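Local atomic coordinates of protein synthesis inhibitor I (Hordeum vulgare, PDB entry 4FBC), a protein that is a plant ribosome-inactivating protein, named for its inhibition of protein synthesis and modelled here with adenosine monophosphate bound. Residues Pro13-Thr18 against Ala33-Lys38; Asn41-Ser46 against His277-Lys282; Asp121-Gly124 against Lys128-Asn131; Gln215-Ala220 against Met243-Ala248. The protein carries 3 engineered substitutions. All coordinates share one frame; numbering follows the deposited sequence.

Overall arrangement
Contact 1 comes first along the chain and packs helix 25-39 against strand 16-20, an outermost strand of the six-stranded mixed sheet. Contact 2 follows directly after that helix and ties its exit to the C-terminus; contacts 3 and 4 are nested, one after the other, in the long loop that it closes. Contacts 1 and 2 touch, Leu-14 CD1 lying 3.6 Å from Lys-282 OXT, with centres about 15 Å apart. Contacts 3 and 4 lie in the mainly helical part, their centres about 22 Å apart. Contact 3 and contact 2 are farthest apart, about 35 Å between centres, on opposite sides of the chain's centre. The start of the sheet and the C-terminus thus meet.

Contact 1: Pro13-Thr18 against Ala33-Lys38; sequences PLFTAT and AGIRNK
Lys-38 lays its side chain across one face of the Phe-15 ring, and the contact can be followed from its root to its tip. Lys-38 CB sits 3.6 Å from the centroid of the Phe-15 ring, only 7° off the ring normal, a CH-pi contact close to the centre of the face. The chain then runs extended, with CG anti to the carbonyl carbon (chi1 -67°), and carries Lys-38 CD to 3.6 Å from Phe-15 CG, near the ring's root. At the tip, Lys-38 NZ passes Phe-15 CB at 4.2 Å and donates to a water that in turn donates to Thr-16 O at 2.8 Å. The ammonium group therefore reaches the strand backbone through water, although the lysine-to-water distance is short enough for its exact length to be doubtful. Strand 16-20 edges the mixed sheet, and helix 25-39 leads from it toward the parallel neighbour 64-70, a beta-alpha-beta crossover with a small two-stranded hairpin inserted after the helix. One turn back along the helix, Ile-35 adds a second apolar patch: its CG1 meets Ala-17 CB at 3.5 Å, and its CD1 lies 3.9 Å from that same Ala-17 CB. Ile-35 CG2 is 4.4 Å from Phe-15 CZ. The Phe-15 ring also stacks with Phe-65 of strand 64-70, while Leu-39 of the helix touches its side chain.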
loop_
_atom_site.group_PDB
_atom_site.type_symbol
_atom_site.label_atom_id
_atom_site.label_comp_id
_atom_site.label_asym_id
_atom_site.label_seq_id
_atom_site.Cartn_x
_atom_site.Cartn_y
_atom_site.Cartn_z
ATOM N N PRO A 13 -13.092 -3.626 -9.525
ATOM C CA PRO A 13 -11.788 -2.963 -9.412
ATOM C C PRO A 13 -11.455 -2.129 -10.646
ATOM O O PRO A 13 -11.818 -2.514 -11.758
ATOM C CB PRO A 13 -10.811 -4.140 -9.300
ATOM C CG PRO A 13 -11.511 -5.274 -10.005
ATOM C CD PRO A 13 -12.962 -5.090 -9.669
ATOM N N LEU A 14 -10.780 -1.000 -10.449
ATOM C CA LEU A 14 -10.327 -0.176 -11.568
ATOM C C LEU A 14 -9.254 -0.896 -12.391
ATOM O O LEU A 14 -9.127 -0.667 -13.599
ATOM C CB LEU A 14 -9.805 1.170 -11.057
ATOM C CG LEU A 14 -10.908 2.067 -10.494
ATOM C CD1 LEU A 14 -10.331 3.176 -9.637
ATOM C CD2 LEU A 14 -11.732 2.648 -11.638
ATOM N N PHE A 15 -8.490 -1.755 -11.720
ATOM C CA PHE A 15 -7.517 -2.633 -12.359
ATOM C C PHE A 15 -7.155 -3.767 -11.414
ATOM O O PHE A 15 -7.472 -3.725 -10.218
ATOM C CB PHE A 15 -6.249 -1.865 -12.778
ATOM C CG PHE A 15 -5.475 -1.284 -11.625
ATOM C CD1 PHE A 15 -5.812 -0.043 -11.108
ATOM C CD2 PHE A 15 -4.408 -1.975 -11.064
ATOM C CE1 PHE A 15 -5.118 0.500 -10.046
ATOM C CE2 PHE A 15 -3.690 -1.433 -9.995
ATOM C CZ PHE A 15 -4.043 -0.196 -9.488
ATOM N N THR A 16 -6.497 -4.784 -11.956
ATOM C CA THR A 16 -5.984 -5.869 -11.136
ATOM C C THR A 16 -4.492 -6.033 -11.402
ATOM O O THR A 16 -4.065 -6.104 -12.558
ATOM C CB THR A 16 -6.719 -7.194 -11.399
ATOM O OG1 THR A 16 -8.095 -7.058 -11.011
ATOM C CG2 THR A 16 -6.090 -8.324 -10.592
ATOM N N ALA A 17 -3.701 -6.063 -10.334
ATOM C CA ALA A 17 -2.275 -6.366 -10.446
ATOM C C ALA A 17 -2.043 -7.769 -9.914
ATOM O O ALA A 17 -2.554 -8.127 -8.856
ATOM C CB ALA A 17 -1.435 -5.348 -9.661
ATOM N N THR A 18 -1.261 -8.568 -10.634
ATOM C CA THR A 18 -1.067 -9.957 -10.250
ATOM C C THR A 18 0.415 -10.250 -10.058
ATOM O O THR A 18 1.254 -9.789 -10.840
ATOM C CB THR A 18 -1.673 -10.916 -11.305
ATOM O OG1 THR A 18 -3.093 -10.722 -11.366
ATOM C CG2 THR A 18 -1.393 -12.369 -10.953
ATOM N N ALA A 33 5.811 -1.311 -9.609
ATOM C CA ALA A 33 5.790 -0.109 -10.435
ATOM C C ALA A 33 4.480 0.049 -11.212
ATOM O O ALA A 33 4.006 1.167 -11.445
ATOM C CB ALA A 33 6.994 -0.096 -11.391
ATOM N N GLY A 34 3.894 -1.073 -11.604
ATOM C CA GLY A 34 2.678 -1.060 -12.401
ATOM C C GLY A 34 1.499 -0.610 -11.557
ATOM O O GLY A 34 0.618 0.099 -12.055
ATOM N N ILE A 35 1.480 -1.024 -10.291
ATOM C CA ILE A 35 0.474 -0.529 -9.336
ATOM C C ILE A 35 0.572 0.992 -9.192
ATOM O O ILE A 35 -0.436 1.700 -9.298
ATOM C CB ILE A 35 0.581 -1.206 -7.951
ATOM C CG1 ILE A 35 0.320 -2.711 -8.084
ATOM C CG2 ILE A 35 -0.425 -0.586 -6.970
ATOM C CD1 ILE A 35 0.551 -3.521 -6.830
ATOM N N ARG A 36 1.779 1.504 -8.953
ATOM C CA ARG A 36 1.953 2.944 -8.822
ATOM C C ARG A 36 1.471 3.659 -10.072
ATOM O O ARG A 36 0.797 4.681 -9.992
ATOM C CB ARG A 36 3.423 3.289 -8.596
ATOM C CG ARG A 36 3.996 2.745 -7.312
ATOM C CD ARG A 36 5.515 2.938 -7.326
ATOM N NE ARG A 36 6.111 2.424 -6.105
ATOM C CZ ARG A 36 7.393 2.103 -5.997
ATOM N NH1 ARG A 36 8.203 2.245 -7.052
ATOM N NH2 ARG A 36 7.852 1.623 -4.851
ATOM N N ASN A 37 1.816 3.104 -11.232
ATOM C CA ASN A 37 1.494 3.727 -12.508
ATOM C C ASN A 37 -0.017 3.798 -12.737
ATOM O O ASN A 37 -0.537 4.830 -13.160
ATOM C CB ASN A 37 2.182 2.986 -13.658
ATOM C CG ASN A 37 1.838 3.570 -15.018
ATOM O OD1 ASN A 37 1.112 2.956 -15.798
ATOM N ND2 ASN A 37 2.355 4.764 -15.305
ATOM N N LYS A 38 -0.720 2.711 -12.437
ATOM C CA LYS A 38 -2.168 2.683 -12.617
ATOM C C LYS A 38 -2.943 3.509 -11.584
ATOM O O LYS A 38 -4.088 3.902 -11.837
ATOM C CB LYS A 38 -2.680 1.241 -12.679
ATOM C CG LYS A 38 -2.200 0.504 -13.934
ATOM C CD LYS A 38 -2.921 -0.815 -14.123
ATOM C CE LYS A 38 -2.721 -1.341 -15.541
ATOM N NZ LYS A 38 -3.412 -2.651 -15.735
HETATM O O HOH W 1 -2.662 -3.988 -13.775
#

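Contact 2: Asn41-Ser46 against His277-Lys282; sequences NPAHFS and HASGGK
Ala-43 and Ser-279 bring their CA atoms within 6.2 Å, where a type I beta turn from Asn-41 to His-44 meets the chain just as it leaves helix 269-278. The hydroxyl of Ser-279 does nearly all the touching. It rests against the Pro-42 ring, with Ser-279 OG 3.5 Å from Pro-42 CD and 3.7 Å from Pro-42 CB, and lies 4.1 Å from Ala-43 CB. A chi1 of 73° sets this oxygen between the serine's own N and carbonyl carbon, and its hydrogen bond goes back to Phe-276 O in the last helical turn. The helix closes in a Schellman motif, Gly-280 taking positive phi right after the serine; facing it, Asn-41 builds an Asx turn. Asn-41 OD1 accepts from Ala-43 N at 3.0 Å with an N-H...O angle of 153°, the donor standing 49° out of the carbonyl plane. The asparagine's ND2 has a weak bond to Ala-272 O, so both ends of its amide are occupied. Phe-276 touches the side chains of Asn-41 and Pro-42, and beyond Gly-281 the terminal carboxylate of Lys-282 forms a salt bridge with Arg-63.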
loop_
_atom_site.group_PDB
_atom_site.type_symbol
_atom_site.label_atom_id
_atom_site.label_comp_id
_atom_site.label_asym_id
_atom_site.label_seq_id
_atom_site.Cartn_x
_atom_site.Cartn_y
_atom_site.Cartn_z
ATOM N N ASN A 41 -2.409 10.089 -10.542
ATOM C CA ASN A 41 -3.092 11.192 -11.200
ATOM C C ASN A 41 -2.188 11.699 -12.319
ATOM O O ASN A 41 -1.176 12.351 -12.054
ATOM C CB ASN A 41 -3.371 12.308 -10.186
ATOM C CG ASN A 41 -4.120 13.484 -10.798
ATOM O OD1 ASN A 41 -4.298 13.554 -12.006
ATOM N ND2 ASN A 41 -4.567 14.407 -9.955
ATOM N N PRO A 42 -2.566 11.439 -13.582
ATOM C CA PRO A 42 -1.646 11.813 -14.667
ATOM C C PRO A 42 -1.389 13.323 -14.739
ATOM O O PRO A 42 -0.404 13.740 -15.352
ATOM C CB PRO A 42 -2.370 11.325 -15.938
ATOM C CG PRO A 42 -3.353 10.295 -15.466
ATOM C CD PRO A 42 -3.772 10.756 -14.081
ATOM N N ALA A 43 -2.251 14.123 -14.101
ATOM C CA ALA A 43 -2.129 15.579 -14.093
ATOM C C ALA A 43 -1.325 16.129 -12.917
ATOM O O ALA A 43 -1.153 17.345 -12.795
ATOM C CB ALA A 43 -3.529 16.233 -14.114
ATOM N N HIS A 44 -0.846 15.249 -12.046
ATOM C CA HIS A 44 -0.184 15.716 -10.830
ATOM C C HIS A 44 0.970 14.808 -10.413
ATOM O O HIS A 44 0.758 13.735 -9.829
ATOM C CB HIS A 44 -1.209 15.819 -9.683
ATOM C CG HIS A 44 -0.682 16.496 -8.454
ATOM N ND1 HIS A 44 -1.291 16.382 -7.222
ATOM C CD2 HIS A 44 0.398 17.290 -8.272
ATOM C CE1 HIS A 44 -0.609 17.084 -6.333
ATOM N NE2 HIS A 44 0.419 17.647 -6.943
ATOM N N PHE A 45 2.191 15.240 -10.724
ATOM C CA PHE A 45 3.393 14.582 -10.223
ATOM C C PHE A 45 4.121 15.549 -9.308
ATOM O O PHE A 45 3.907 16.757 -9.387
ATOM C CB PHE A 45 4.342 14.249 -11.384
ATOM C CG PHE A 45 3.892 13.117 -12.243
ATOM C CD1 PHE A 45 2.880 13.299 -13.182
ATOM C CD2 PHE A 45 4.530 11.887 -12.167
ATOM C CE1 PHE A 45 2.482 12.240 -14.005
ATOM C CE2 PHE A 45 4.135 10.824 -12.978
ATOM C CZ PHE A 45 3.105 11.006 -13.898
ATOM N N SER A 46 4.998 15.025 -8.449
ATOM C CA SER A 46 5.890 15.861 -7.639
ATOM C C SER A 46 7.293 15.298 -7.762
ATOM O O SER A 46 7.516 14.144 -7.395
ATOM C CB SER A 46 5.475 15.825 -6.162
ATOM O OG SER A 46 6.325 16.655 -5.376
ATOM N N HIS A 277 -9.783 14.224 -13.663
ATOM C CA HIS A 277 -10.829 13.854 -14.609
ATOM C C HIS A 277 -10.528 14.319 -16.032
ATOM O O HIS A 277 -10.810 13.603 -17.002
ATOM C CB HIS A 277 -12.190 14.365 -14.125
ATOM C CG HIS A 277 -12.613 13.758 -12.826
ATOM N ND1 HIS A 277 -13.314 14.456 -11.867
ATOM C CD2 HIS A 277 -12.415 12.517 -12.323
ATOM C CE1 HIS A 277 -13.527 13.672 -10.825
ATOM N NE2 HIS A 277 -12.988 12.491 -11.075
ATOM N N ALA A 278 -9.940 15.502 -16.151
ATOM C CA ALA A 278 -9.657 16.096 -17.454
ATOM C C ALA A 278 -8.562 15.313 -18.167
ATOM O O ALA A 278 -8.443 15.372 -19.389
ATOM C CB ALA A 278 -9.250 17.543 -17.292
ATOM N N SER A 279 -7.767 14.581 -17.399
ATOM C CA SER A 279 -6.669 13.810 -17.976
ATOM C C SER A 279 -7.058 12.351 -18.241
ATOM O O SER A 279 -6.225 11.548 -18.664
ATOM C CB SER A 279 -5.422 13.905 -17.092
ATOM O OG SER A 279 -5.571 13.144 -15.913
ATOM N N GLY A 280 -8.323 12.008 -17.999
ATOM C CA GLY A 280 -8.818 10.673 -18.297
ATOM C C GLY A 280 -8.920 9.784 -17.074
ATOM O O GLY A 280 -9.236 8.594 -17.168
ATOM N N GLY A 281 -8.666 10.367 -15.910
ATOM C CA GLY A 281 -8.623 9.594 -14.687
ATOM C C GLY A 281 -9.974 9.095 -14.221
ATOM O O GLY A 281 -10.973 9.815 -14.300
ATOM N N LYS A 282 -10.004 7.858 -13.733
ATOM C CA LYS A 282 -11.232 7.251 -13.236
ATOM C C LYS A 282 -11.017 6.645 -11.853
ATOM O O LYS A 282 -11.995 6.690 -11.034
ATOM C CB LYS A 282 -11.727 6.174 -14.202
ATOM C CG LYS A 282 -12.010 6.681 -15.606
ATOM C CD LYS A 282 -12.980 7.850 -15.585
ATOM C CE LYS A 282 -14.173 7.568 -14.687
ATOM N NZ LYS A 282 -15.391 8.291 -15.143
ATOM O OXT LYS A 282 -9.870 6.133 -11.622
#

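Contact 3: Asp121-Gly124 against Lys128-Asn131; sequences DLLG and KLTN
The flat groups where Leu-123 meets Lys-128 and Leu-129 are peptides of the main chain, with no aromatic ring among them. Leu-123 CD1 lies over one face of the peptide that joins Lys-128 to Leu-129, 4.0 Å from Lys-128 C and almost straight above it. The plane of the Leu-123 carbonyl is approached more obliquely: Lys-128 CD comes to 3.9 Å from Leu-123 O, well out of that plane. Between these two points the side chains meet root to root, Leu-123 CB lying 4.1 Å from Lys-128 CB. The lysine chain bends at each torsion beyond CB, so that it curls past the end of helix 119-123; its NZ has a long, weak ion pair with Asp-125. Leu-123 and Leu-129 cross at about a right angle, methyl against methyl, with Leu-123 CD1 and Leu-129 CD2 4.0 Å apart. The turn between the segments starts at Gly-124, whose positive phi ends the helix, and on its far side Asn-131 N bonds Lys-128 O at 2.9 Å in a short 3-10 segment. Around this turn, Leu-123 packs on Thr-168 of helix 157-179, and Leu-129 on Lys-208 and Val-211 of helix 205-211. Leu-122, the preceding residue of helix 119-123, touches Leu-171, a residue of the adenosine monophosphate pocket.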
loop_
_atom_site.group_PDB
_atom_site.type_symbol
_atom_site.label_atom_id
_atom_site.label_comp_id
_atom_site.label_asym_id
_atom_site.label_seq_id
_atom_site.Cartn_x
_atom_site.Cartn_y
_atom_site.Cartn_z
ATOM N N ASP A 121 -3.687 -2.310 15.619
ATOM C CA ASP A 121 -4.590 -3.461 15.641
ATOM C C ASP A 121 -3.827 -4.773 15.457
ATOM O O ASP A 121 -4.069 -5.747 16.166
ATOM C CB ASP A 121 -5.649 -3.355 14.534
ATOM C CG ASP A 121 -6.551 -2.145 14.682
ATOM O OD1 ASP A 121 -6.729 -1.650 15.819
ATOM O OD2 ASP A 121 -7.096 -1.696 13.648
ATOM N N LEU A 122 -2.908 -4.787 14.492
ATOM C CA LEU A 122 -2.235 -6.014 14.065
ATOM C C LEU A 122 -1.077 -6.459 14.959
ATOM O O LEU A 122 -0.875 -7.656 15.174
ATOM C CB LEU A 122 -1.731 -5.845 12.626
ATOM C CG LEU A 122 -2.831 -5.616 11.595
ATOM C CD1 LEU A 122 -2.225 -5.139 10.300
ATOM C CD2 LEU A 122 -3.601 -6.898 11.363
ATOM N N LEU A 123 -0.323 -5.499 15.485
ATOM C CA LEU A 123 0.882 -5.794 16.254
ATOM C C LEU A 123 0.787 -5.353 17.716
ATOM O O LEU A 123 1.560 -5.818 18.556
ATOM C CB LEU A 123 2.084 -5.106 15.607
ATOM C CG LEU A 123 2.275 -5.414 14.122
ATOM C CD1 LEU A 123 3.385 -4.566 13.536
ATOM C CD2 LEU A 123 2.556 -6.891 13.927
ATOM N N GLY A 124 -0.149 -4.452 18.008
ATOM C CA GLY A 124 -0.258 -3.856 19.332
ATOM C C GLY A 124 0.303 -2.443 19.378
ATOM O O GLY A 124 -0.123 -1.625 20.196
ATOM N N LYS A 128 6.388 -1.705 16.416
ATOM C CA LYS A 128 6.788 -3.107 16.270
ATOM C C LYS A 128 7.029 -3.560 14.825
ATOM O O LYS A 128 7.294 -4.736 14.586
ATOM C CB LYS A 128 5.765 -4.031 16.937
ATOM C CG LYS A 128 5.392 -3.605 18.344
ATOM C CD LYS A 128 5.233 -4.802 19.269
ATOM C CE LYS A 128 5.842 -4.512 20.636
ATOM N NZ LYS A 128 5.211 -3.328 21.284
ATOM N N LEU A 129 6.935 -2.635 13.871
ATOM C CA LEU A 129 7.141 -2.959 12.453
ATOM C C LEU A 129 8.540 -3.524 12.201
ATOM O O LEU A 129 8.762 -4.282 11.253
ATOM C CB LEU A 129 6.916 -1.713 11.586
ATOM C CG LEU A 129 5.462 -1.313 11.334
ATOM C CD1 LEU A 129 5.373 0.060 10.675
ATOM C CD2 LEU A 129 4.793 -2.354 10.471
ATOM N N THR A 130 9.479 -3.145 13.058
ATOM C CA THR A 130 10.861 -3.595 12.944
ATOM C C THR A 130 11.027 -5.062 13.369
ATOM O O THR A 130 12.124 -5.614 13.287
ATOM C CB THR A 130 11.806 -2.684 13.754
ATOM O OG1 THR A 130 11.167 -2.297 14.983
ATOM C CG2 THR A 130 12.145 -1.435 12.956
ATOM N N ASN A 131 9.932 -5.682 13.807
ATOM C CA ASN A 131 9.938 -7.070 14.281
ATOM C C ASN A 131 9.381 -8.057 13.260
ATOM O O ASN A 131 9.448 -9.274 13.467
ATOM C CB ASN A 131 9.128 -7.212 15.578
ATOM C CG ASN A 131 9.751 -6.477 16.752
ATOM O OD1 ASN A 131 10.968 -6.291 16.811
ATOM N ND2 ASN A 131 8.913 -6.056 17.700
#

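Contact 4: Gln215-Ala220 against Met243-Ala248; sequences QDLSAA and MGVRTA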
loop_
_atom_site.group_PDB
_atom_site.type_symbol
_atom_site.label_atom_id
_atom_site.label_comp_id
_atom_site.label_asym_id
_atom_site.label_seq_id
_atom_site.Cartn_x
_atom_site.Cartn_y
_atom_site.Cartn_z
ATOM N N GLN A 215 1.787 10.327 5.056
ATOM C CA GLN A 215 1.159 11.625 4.828
ATOM C C GLN A 215 2.146 12.774 5.083
ATOM O O GLN A 215 2.225 13.724 4.292
ATOM C CB GLN A 215 -0.104 11.767 5.694
ATOM C CG GLN A 215 -0.847 13.091 5.507
ATOM C CD GLN A 215 -2.231 13.063 6.133
ATOM O OE1 GLN A 215 -2.482 12.308 7.073
ATOM N NE2 GLN A 215 -3.137 13.877 5.610
ATOM N N ASP A 216 2.900 12.683 6.181
ATOM C CA ASP A 216 3.897 13.699 6.521
ATOM C C ASP A 216 4.958 13.853 5.427
ATOM O O ASP A 216 5.329 14.962 5.067
ATOM C CB ASP A 216 4.604 13.346 7.840
ATOM C CG ASP A 216 3.736 13.572 9.058
ATOM O OD1 ASP A 216 2.739 14.325 8.963
ATOM O OD2 ASP A 216 4.069 13.000 10.121
ATOM N N LEU A 217 5.449 12.735 4.905
ATOM C CA LEU A 217 6.501 12.792 3.890
ATOM C C LEU A 217 5.915 13.303 2.573
ATOM O O LEU A 217 6.542 14.099 1.883
ATOM C CB LEU A 217 7.164 11.421 3.696
ATOM C CG LEU A 217 8.344 11.379 2.711
ATOM C CD1 LEU A 217 9.462 12.347 3.103
ATOM C CD2 LEU A 217 8.893 9.956 2.590
ATOM N N SER A 218 4.711 12.845 2.237
ATOM C CA SER A 218 4.036 13.300 1.024
ATOM C C SER A 218 3.822 14.809 1.080
ATOM O O SER A 218 4.154 15.533 0.139
ATOM C CB SER A 218 2.690 12.586 0.847
ATOM O OG SER A 218 2.876 11.195 0.643
ATOM N N ALA A 219 3.277 15.287 2.197
ATOM C CA ALA A 219 3.054 16.720 2.360
ATOM C C ALA A 219 4.357 17.524 2.314
ATOM O O ALA A 219 4.408 18.581 1.698
ATOM C CB ALA A 219 2.294 16.997 3.649
ATOM N N ALA A 220 5.412 17.033 2.964
ATOM C CA ALA A 220 6.701 17.719 2.931
ATOM C C ALA A 220 7.252 17.938 1.518
ATOM O O ALA A 220 7.823 18.989 1.215
ATOM C CB ALA A 220 7.726 16.982 3.800
ATOM N N MET A 243 13.205 9.665 9.369
ATOM C CA MET A 243 13.045 8.887 8.140
ATOM C C MET A 243 14.330 8.786 7.329
ATOM O O MET A 243 14.373 8.084 6.304
ATOM C CB MET A 243 11.979 9.530 7.256
ATOM C CG MET A 243 10.602 9.514 7.858
ATOM S SD MET A 243 9.468 10.242 6.671
ATOM C CE MET A 243 7.927 10.167 7.584
ATOM N N GLY A 244 15.364 9.501 7.762
ATOM C CA GLY A 244 16.620 9.556 7.026
ATOM C C GLY A 244 16.509 10.437 5.788
ATOM O O GLY A 244 17.341 10.366 4.881
ATOM N N VAL A 245 15.477 11.276 5.760
ATOM C CA VAL A 245 15.170 12.088 4.588
ATOM C C VAL A 245 15.402 13.554 4.886
ATOM O O VAL A 245 14.583 14.201 5.542
ATOM C CB VAL A 245 13.701 11.877 4.153
ATOM C CG1 VAL A 245 13.351 12.779 2.961
ATOM C CG2 VAL A 245 13.460 10.426 3.810
ATOM N N ARG A 246 16.526 14.074 4.408
ATOM C CA ARG A 246 16.905 15.450 4.703
ATOM C C ARG A 246 16.655 16.418 3.554
ATOM O O ARG A 246 16.574 17.622 3.770
ATOM C CB ARG A 246 18.377 15.513 5.088
ATOM C CG ARG A 246 18.675 14.848 6.402
ATOM C CD ARG A 246 20.082 15.178 6.818
ATOM N NE ARG A 246 20.480 14.431 8.001
ATOM C CZ ARG A 246 21.740 14.283 8.393
ATOM N NH1 ARG A 246 22.725 14.829 7.685
ATOM N NH2 ARG A 246 22.016 13.585 9.488
ATOM N N THR A 247 16.554 15.901 2.330
ATOM C CA THR A 247 16.394 16.771 1.166
ATOM C C THR A 247 15.237 16.330 0.280
ATOM O O THR A 247 14.752 15.202 0.390
ATOM C CB THR A 247 17.656 16.787 0.279
ATOM O OG1 THR A 247 17.830 15.493 -0.319
ATOM C CG2 THR A 247 18.902 17.164 1.090
ATOM N N ALA A 248 14.811 17.226 -0.602
ATOM C CA ALA A 248 13.759 16.914 -1.567
ATOM C C ALA A 248 14.175 15.769 -2.493
ATOM O O ALA A 248 13.363 14.886 -2.801
ATOM C CB ALA A 248 13.397 18.151 -2.382
#
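Ser-218 OG, next along the helix from the Leu-217 that meets Met-243 and Val-245, is gripped twice: it donates to Trp-214 O and accepts from Leu-259 N. That pins helix 214-225 to the chain beyond helix 248-254, while Leu-217 makes the packing contact with the loop. Its CG stands anti to the backbone N (chi1 -177°), which carries the isobutyl group out toward the loop, where it meets both residues. Met-243 comes in with its chain extended and crosses the leucine obliquely. The sulphur does most of the touching, Met-243 SD lying 3.9 Å from Leu-217 CB and 4.1 Å from Leu-217 CD2. Val-245 meets the CD1 methyl at about a right angle, Val-245 CG1 lying 3.9 Å from Leu-217 CD1. All three side chains are buried, and Ala-251 and Thr-254 of helix 248-254 also touch Leu-217 and Val-245. Met-243 O takes a hydrogen bond from Gln-210 NE2. Trp-214, at the start of helix 214-225, lines the adenosine monophosphate pocket. The loop itself combines two standard motifs: a G1 beta bulge, in which Gly-244 and Val-245 both face Ile-240, and an N-cap, where Thr-247 OG1 accepts from Gln-250 N to begin helix 248-254.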